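Long-range contacts in hypothetical protein VC1899 (Vibrio cholerae, PDB 1XMX), which is of unknown function but carries a Card1-like endonuclease domain and probably binds, and may cut, nucleic acid: residues Ala70-Ile75 and Leu101-Glu106; Val138-Thr143 and Thr271-Ser276; Asn180-Gly185 and Ile363-Leu368. One frame throughout, in Å; residues are numbered along the deposited sequence.

Interaction 1 (Ala70-Ile75 and Leu101-Glu106); sequences AIKSAI and LLSAYE
Ile71 and Ile75, one turn apart on helix 68-85, press apolar branches onto helix 98-110. Ile71 does so with its CG2 methyl, which meets CB of Ser103 at 3.9 Å. Ile75 uses the far end of its chain: with CD1 anti to CA (chi2 166°), that end rests on the methyl of Ala104, Ile75 CD1 lying 3.8 Å from Ala104 CB and almost as near its CA. The small side chains of Ser103 and Ala104 accompany a close approach of the backbones, with CA of Lys72 and CA of Ser103 5.3 Å apart. Lys72 adds its own methylene surface, laying CG against Ser103 CB at 3.6 Å.

The axes of the two short segments approach to 8.9 Å and cross at -44°. Ile71 also touches His99 and Arg100, and Ile75 touches Val107 and Phe108, so the i, i+4 ridge they form lies between two such ridges of the partner helix, a ridges-into-grooves fit. Both helices belong to one layer of a Rossmann-like domain: helix 68-85 is the beta-alpha-beta crossover from strand 56-61 to strand 88-92, and helix 98-110 follows the latter strand, against which Ala104 packs through Phe91.

The charged pair lies at the outer side of the contact. The extended chain of Lys72 crosses that of Glu106 at about a right angle, and Lys72 NZ forms a salt bridge with Glu106 OE1 at 3.0 Å; this oxygen is modelled too close to a neighbour, which makes the exact geometry doubtful. The buried hydroxyl of Ser103, by contrast, turns back into its own helix, where OG is satisfied by a hydrogen bond to the carbonyl oxygen of His99, leaving CB to face helix 68-85.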
# COMPACT_ATOMS: atom_id res chain seq x y z
N ALA A 70 -16.13 32.77 13.02
CA ALA A 70 -16.12 31.87 14.21
C ALA A 70 -14.91 30.91 14.23
O ALA A 70 -14.28 30.69 15.27
CB ALA A 70 -17.45 31.09 14.33
N ILE A 71 -14.57 30.31 13.08
CA ILE A 71 -13.31 29.53 13.00
C ILE A 71 -12.06 30.38 13.32
O ILE A 71 -11.22 29.97 14.15
CB ILE A 71 -13.16 28.82 11.61
CG1 ILE A 71 -14.36 27.91 11.33
CG2 ILE A 71 -11.82 28.01 11.52
CD1 ILE A 71 -14.36 27.36 9.88
N LYS A 72 -11.91 31.53 12.68
CA LYS A 72 -10.77 32.42 12.93
C LYS A 72 -10.70 32.85 14.38
O LYS A 72 -9.63 33.04 14.96
CB LYS A 72 -10.90 33.69 12.08
CG LYS A 72 -10.60 33.46 10.61
CD LYS A 72 -10.47 34.75 9.78
CE LYS A 72 -10.24 34.33 8.30
NZ LYS A 72 -10.23 35.44 7.28
N SER A 73 -11.87 33.12 14.95
CA SER A 73 -11.94 33.40 16.37
C SER A 73 -11.43 32.23 17.27
O SER A 73 -10.67 32.46 18.23
CB SER A 73 -13.37 33.74 16.70
OG SER A 73 -13.31 34.78 17.59
N ALA A 74 -11.86 30.99 16.97
CA ALA A 74 -11.41 29.84 17.75
C ALA A 74 -9.90 29.70 17.60
O ALA A 74 -9.18 29.54 18.57
CB ALA A 74 -12.16 28.52 17.30
N ILE A 75 -9.40 29.87 16.38
CA ILE A 75 -7.98 29.65 16.13
C ILE A 75 -7.08 30.75 16.69
O ILE A 75 -5.95 30.50 17.09
CB ILE A 75 -7.71 29.38 14.62
CG1 ILE A 75 -8.43 28.08 14.19
CG2 ILE A 75 -6.17 29.33 14.33
CD1 ILE A 75 -8.55 27.84 12.64
N LEU A 101 -8.76 25.93 6.17
CA LEU A 101 -7.31 26.12 5.86
C LEU A 101 -6.93 27.57 5.78
O LEU A 101 -5.96 27.97 6.38
CB LEU A 101 -6.88 25.45 4.54
CG LEU A 101 -5.41 25.51 4.13
CD1 LEU A 101 -4.58 24.59 5.05
CD2 LEU A 101 -5.19 25.04 2.69
N LEU A 102 -7.72 28.34 5.03
CA LEU A 102 -7.43 29.74 4.83
C LEU A 102 -7.74 30.60 6.06
O LEU A 102 -7.13 31.64 6.22
CB LEU A 102 -8.15 30.29 3.60
CG LEU A 102 -7.71 29.61 2.31
CD1 LEU A 102 -8.40 30.27 1.17
CD2 LEU A 102 -6.22 29.75 2.19
N SER A 103 -8.64 30.16 6.93
CA SER A 103 -8.87 30.86 8.18
C SER A 103 -7.64 30.69 9.08
O SER A 103 -7.15 31.66 9.60
CB SER A 103 -10.09 30.31 8.91
OG SER A 103 -11.25 30.43 8.11
N ALA A 104 -7.18 29.44 9.25
CA ALA A 104 -5.97 29.16 10.00
C ALA A 104 -4.76 29.87 9.40
O ALA A 104 -3.94 30.38 10.15
CB ALA A 104 -5.70 27.68 10.07
N TYR A 105 -4.63 29.86 8.07
CA TYR A 105 -3.52 30.58 7.41
C TYR A 105 -3.44 32.08 7.82
O TYR A 105 -2.32 32.63 8.14
CB TYR A 105 -3.59 30.47 5.88
CG TYR A 105 -2.39 31.09 5.15
CD1 TYR A 105 -2.33 32.45 4.83
CD2 TYR A 105 -1.29 30.32 4.80
CE1 TYR A 105 -1.19 33.02 4.18
CE2 TYR A 105 -0.18 30.87 4.15
CZ TYR A 105 -0.14 32.22 3.85
OH TYR A 105 1.01 32.70 3.19
N GLU A 106 -4.61 32.75 7.81
CA GLU A 106 -4.65 34.19 8.15
C GLU A 106 -4.13 34.40 9.58
O GLU A 106 -3.31 35.26 9.84
CB GLU A 106 -6.06 34.78 8.02
CG GLU A 106 -6.12 36.31 8.26
CD GLU A 106 -7.55 36.86 8.51
OE1 GLU A 106 -8.25 36.29 9.39
OE2 GLU A 106 -7.98 37.86 7.86

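Interaction 2 (Val138-Thr143 and Thr271-Ser276); sequences VQDRIT and TIQDRS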
# COMPACT_ATOMS: atom_id res chain seq x y z
N VAL A 138 10.29 15.06 1.58
CA VAL A 138 9.98 14.38 2.84
C VAL A 138 10.53 12.97 2.88
O VAL A 138 10.42 12.24 1.91
CB VAL A 138 8.48 14.35 3.07
CG1 VAL A 138 8.16 13.59 4.38
CG2 VAL A 138 7.94 15.84 3.10
N GLN A 139 11.16 12.57 4.00
CA GLN A 139 11.76 11.23 4.01
C GLN A 139 10.62 10.22 3.97
O GLN A 139 9.48 10.58 4.28
CB GLN A 139 12.57 11.02 5.29
CG GLN A 139 13.79 11.92 5.34
CD GLN A 139 14.65 11.62 6.53
OE1 GLN A 139 14.21 11.00 7.49
NE2 GLN A 139 15.91 12.02 6.46
N ASP A 140 10.97 8.96 3.68
CA ASP A 140 10.04 7.88 3.45
C ASP A 140 10.11 6.92 4.62
O ASP A 140 10.92 6.01 4.62
CB ASP A 140 10.42 7.19 2.13
CG ASP A 140 10.28 8.14 0.93
OD1 ASP A 140 9.33 8.92 1.02
OD2 ASP A 140 11.10 8.14 -0.04
N ARG A 141 9.25 7.11 5.61
CA ARG A 141 9.33 6.43 6.91
C ARG A 141 8.06 5.68 7.31
O ARG A 141 8.12 4.64 7.96
CB ARG A 141 9.61 7.46 8.01
CG ARG A 141 10.94 8.25 7.86
CD ARG A 141 12.09 7.35 7.89
NE ARG A 141 13.32 8.15 7.82
CZ ARG A 141 14.54 7.65 7.76
NH1 ARG A 141 14.71 6.33 7.73
NH2 ARG A 141 15.59 8.47 7.72
N ILE A 142 6.91 6.24 6.99
CA ILE A 142 5.62 5.61 7.31
C ILE A 142 5.52 4.19 6.73
O ILE A 142 6.03 3.89 5.63
CB ILE A 142 4.44 6.54 6.87
CG1 ILE A 142 3.17 6.26 7.69
CG2 ILE A 142 4.18 6.52 5.35
CD1 ILE A 142 1.97 6.79 7.01
N THR A 143 4.90 3.28 7.50
CA THR A 143 4.75 1.91 7.07
C THR A 143 3.35 1.64 6.55
O THR A 143 2.46 2.45 6.73
CB THR A 143 4.95 0.98 8.24
OG1 THR A 143 3.95 1.28 9.22
CG2 THR A 143 6.34 1.16 8.80
N THR A 271 13.12 4.77 -2.19
CA THR A 271 11.74 5.29 -2.05
C THR A 271 10.75 4.17 -1.71
O THR A 271 9.67 4.43 -1.29
CB THR A 271 11.24 6.04 -3.33
OG1 THR A 271 11.42 5.20 -4.49
CG2 THR A 271 12.01 7.35 -3.55
N ILE A 272 11.11 2.90 -1.90
CA ILE A 272 10.20 1.81 -1.52
C ILE A 272 10.53 1.55 -0.07
O ILE A 272 11.55 0.96 0.25
CB ILE A 272 10.45 0.53 -2.36
CG1 ILE A 272 10.34 0.85 -3.86
CG2 ILE A 272 9.48 -0.59 -1.94
CD1 ILE A 272 10.74 -0.27 -4.75
N GLN A 273 9.67 1.99 0.81
CA GLN A 273 10.07 2.16 2.18
C GLN A 273 9.46 1.02 3.01
O GLN A 273 9.86 0.81 4.14
CB GLN A 273 9.61 3.55 2.61
CG GLN A 273 8.09 3.66 2.77
CD GLN A 273 7.60 5.04 2.53
OE1 GLN A 273 7.68 5.53 1.41
NE2 GLN A 273 7.14 5.69 3.57
N ASP A 274 8.53 0.27 2.43
CA ASP A 274 7.87 -0.86 3.11
C ASP A 274 7.24 -1.85 2.10
O ASP A 274 6.83 -1.46 1.03
CB ASP A 274 6.81 -0.39 4.14
CG ASP A 274 6.49 -1.50 5.17
OD1 ASP A 274 7.30 -2.45 5.29
OD2 ASP A 274 5.48 -1.45 5.87
N ARG A 275 7.14 -3.13 2.45
CA ARG A 275 6.55 -4.11 1.53
C ARG A 275 6.08 -5.26 2.32
O ARG A 275 6.69 -5.59 3.34
CB ARG A 275 7.54 -4.64 0.49
CG ARG A 275 8.79 -5.14 1.14
CD ARG A 275 9.80 -5.82 0.15
NE ARG A 275 11.01 -5.99 0.94
CZ ARG A 275 11.27 -7.06 1.68
NH1 ARG A 275 10.45 -8.10 1.64
NH2 ARG A 275 12.36 -7.11 2.43
N SER A 276 5.04 -5.94 1.82
CA SER A 276 4.47 -7.07 2.52
C SER A 276 3.77 -8.01 1.57
O SER A 276 3.35 -7.59 0.52
CB SER A 276 3.49 -6.57 3.57
OG SER A 276 3.60 -7.41 4.70
O HOH W 1 8.82 1.94 6.66
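Gln273 reaches across to the loop 138-143 with its amide, and NE2 donates to Ile142 O at 3.0 Å. The bond is bent, with an N-H...O angle of 144°; it meets an in-plane lone pair of the carbonyl, while the acceptor lies tilted 25° from the amide plane. At the other end of the same amide, OE1 is hydrogen-bonded to Asn302 N, so both polar atoms are held and the group's rotation is fixed. With CG of Gln273 between its backbone N and carbonyl carbon (chi1 72°), that atom lies 3.5 Å from Ile142 O.

Asp140 crosses this chain at about a right angle, its CB 3.3 Å from Gln273 OE1, and its carboxylate lies alongside Thr271, with OD2 3.7 Å from Thr271 CG2. Gln273 and Asp274 together face Val299 as a classic beta bulge in strand 272-276, part of the nuclease-like domain, whereas the loop follows the edge strand 136-137 of the Rossmann-like sheet. A water donates to Arg141 O and Gln273 O, bridging the two backbones.

Asp274 completes the join: OD2 lies 3.4 Å from Thr143 CB and is hydrogen-bonded to Ile144 N, at the start of helix 144-150, where Thr143 is the N-cap residue, its OG1 capping Asp146 N.

Interaction 3 (Asn180-Gly185 and Ile363-Leu368); sequences NALELG and IGPDEL
Leu182 and Pro365 make the tightest part of the contact, where CD2 of the leucine meets CB of the proline ring at 3.6 Å and its CG at 4.0 Å, the two side chains crossing at a slant. The two methyls of Leu182 divide the contact between them, CD2 on Pro365 and CD1 beside Asp366. Deeper in, the packing is slacker: the methyl of Ala181 is 4.1 Å from Leu368 CD1 and 4.4 Å from Pro365 CB. Phe344 touches both Ala181 and Leu368, and Pro346 lies against Pro365.

On the solvent side Leu182 CD1 comes within 3.8 Å of Asp366 OD1, an approach without bonding. A water donates to Pro365 O at 3.0 Å and has a weak, long link to Ala181 N. The loop follows strand 361-363 of the endonuclease domain, while helix 181-201 opens a region whose helices and three-stranded antiparallel sheet are consistent with a winged helix. Between these two parts the direct contacts are mostly apolar and the water adds at most a weak link; such non-directional contacts probably set the relative orientation of the parts less strictly than direct hydrogen bonds would.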
# COMPACT_ATOMS: atom_id res chain seq x y z
N ASN A 180 7.66 -17.71 -19.36
CA ASN A 180 7.10 -18.57 -20.38
C ASN A 180 5.62 -18.70 -20.09
O ASN A 180 5.08 -19.79 -20.17
CB ASN A 180 7.75 -19.96 -20.28
CG ASN A 180 9.21 -19.92 -20.62
OD1 ASN A 180 9.56 -19.61 -21.74
ND2 ASN A 180 10.07 -20.18 -19.64
N ALA A 181 4.98 -17.61 -19.69
CA ALA A 181 3.61 -17.69 -19.16
C ALA A 181 2.55 -18.22 -20.15
O ALA A 181 1.66 -18.99 -19.78
CB ALA A 181 3.16 -16.34 -18.58
N LEU A 182 2.62 -17.76 -21.40
CA LEU A 182 1.65 -18.21 -22.39
C LEU A 182 1.89 -19.68 -22.70
O LEU A 182 0.93 -20.42 -22.84
CB LEU A 182 1.68 -17.35 -23.65
CG LEU A 182 1.18 -15.91 -23.56
CD1 LEU A 182 1.00 -15.40 -24.94
CD2 LEU A 182 -0.14 -15.88 -22.78
N GLU A 183 3.16 -20.10 -22.77
CA GLU A 183 3.50 -21.53 -23.03
C GLU A 183 2.95 -22.46 -21.95
O GLU A 183 2.53 -23.57 -22.22
CB GLU A 183 5.03 -21.70 -23.10
CG GLU A 183 5.52 -23.17 -23.19
CD GLU A 183 7.04 -23.34 -22.89
OE1 GLU A 183 7.75 -22.42 -22.43
OE2 GLU A 183 7.52 -24.46 -23.13
N LEU A 184 2.92 -21.98 -20.72
CA LEU A 184 2.60 -22.80 -19.57
C LEU A 184 1.16 -22.67 -19.13
O LEU A 184 0.71 -23.41 -18.27
CB LEU A 184 3.54 -22.44 -18.40
CG LEU A 184 5.00 -22.85 -18.66
CD1 LEU A 184 5.94 -22.55 -17.44
CD2 LEU A 184 5.11 -24.27 -19.00
N GLY A 185 0.44 -21.74 -19.75
CA GLY A 185 -0.96 -21.46 -19.43
C GLY A 185 -1.76 -22.66 -18.94
O GLY A 185 -1.93 -22.84 -17.75
N ILE A 363 0.00 -5.37 -15.49
CA ILE A 363 1.04 -6.19 -16.12
C ILE A 363 0.43 -7.56 -16.54
O ILE A 363 0.04 -8.38 -15.70
CB ILE A 363 2.28 -6.40 -15.22
CG1 ILE A 363 2.99 -5.06 -14.92
CG2 ILE A 363 3.28 -7.33 -15.90
CD1 ILE A 363 4.19 -5.25 -13.91
N GLY A 364 0.34 -7.78 -17.84
CA GLY A 364 -0.16 -9.06 -18.31
C GLY A 364 0.95 -10.02 -18.74
O GLY A 364 2.17 -9.74 -18.56
N PRO A 365 0.52 -11.17 -19.29
CA PRO A 365 1.44 -12.26 -19.62
C PRO A 365 2.57 -11.83 -20.53
O PRO A 365 3.68 -12.28 -20.38
CB PRO A 365 0.53 -13.30 -20.33
CG PRO A 365 -0.76 -12.57 -20.62
CD PRO A 365 -0.89 -11.51 -19.59
N ASP A 366 2.30 -10.95 -21.48
CA ASP A 366 3.32 -10.58 -22.45
C ASP A 366 4.48 -9.86 -21.74
O ASP A 366 5.68 -10.06 -22.07
CB ASP A 366 2.69 -9.70 -23.54
CG ASP A 366 1.72 -10.49 -24.44
OD1 ASP A 366 1.82 -11.75 -24.53
OD2 ASP A 366 0.83 -9.83 -25.05
N GLU A 367 4.13 -9.07 -20.73
CA GLU A 367 5.11 -8.27 -20.03
C GLU A 367 5.64 -8.91 -18.79
O GLU A 367 6.53 -8.36 -18.12
CB GLU A 367 4.46 -6.95 -19.71
CG GLU A 367 3.77 -6.48 -20.96
CD GLU A 367 2.65 -5.58 -20.64
OE1 GLU A 367 2.99 -4.39 -20.44
OE2 GLU A 367 1.46 -6.07 -20.56
N LEU A 368 5.11 -10.08 -18.46
CA LEU A 368 5.63 -10.78 -17.29
C LEU A 368 7.11 -11.15 -17.38
O LEU A 368 7.80 -11.26 -16.35
CB LEU A 368 4.79 -12.00 -16.96
CG LEU A 368 3.52 -11.80 -16.17
CD1 LEU A 368 2.91 -13.19 -16.03
CD2 LEU A 368 3.85 -11.19 -14.78
O HOH W 2 5.84 -14.36 -20.61

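The three contacts follow the long axis of the chain, interactions 1 and 3 lying on opposite sides of its centre with their centres 56 Å apart. Interaction 1 is internal to the Rossmann-like domain and joins helices of one layer, whereas interactions 2 and 3 bind different parts of the chain to the nuclease-like domain. Interactions 1 and 3 are largely buried and apolar, though the first adds a charged pair at its border and the third a water. Interaction 2, partly buried and near the centre of the chain, is more polar, with one direct hydrogen bond and a bridging water between a loop and a strand. Its segments alternate along the sequence with those of interaction 3.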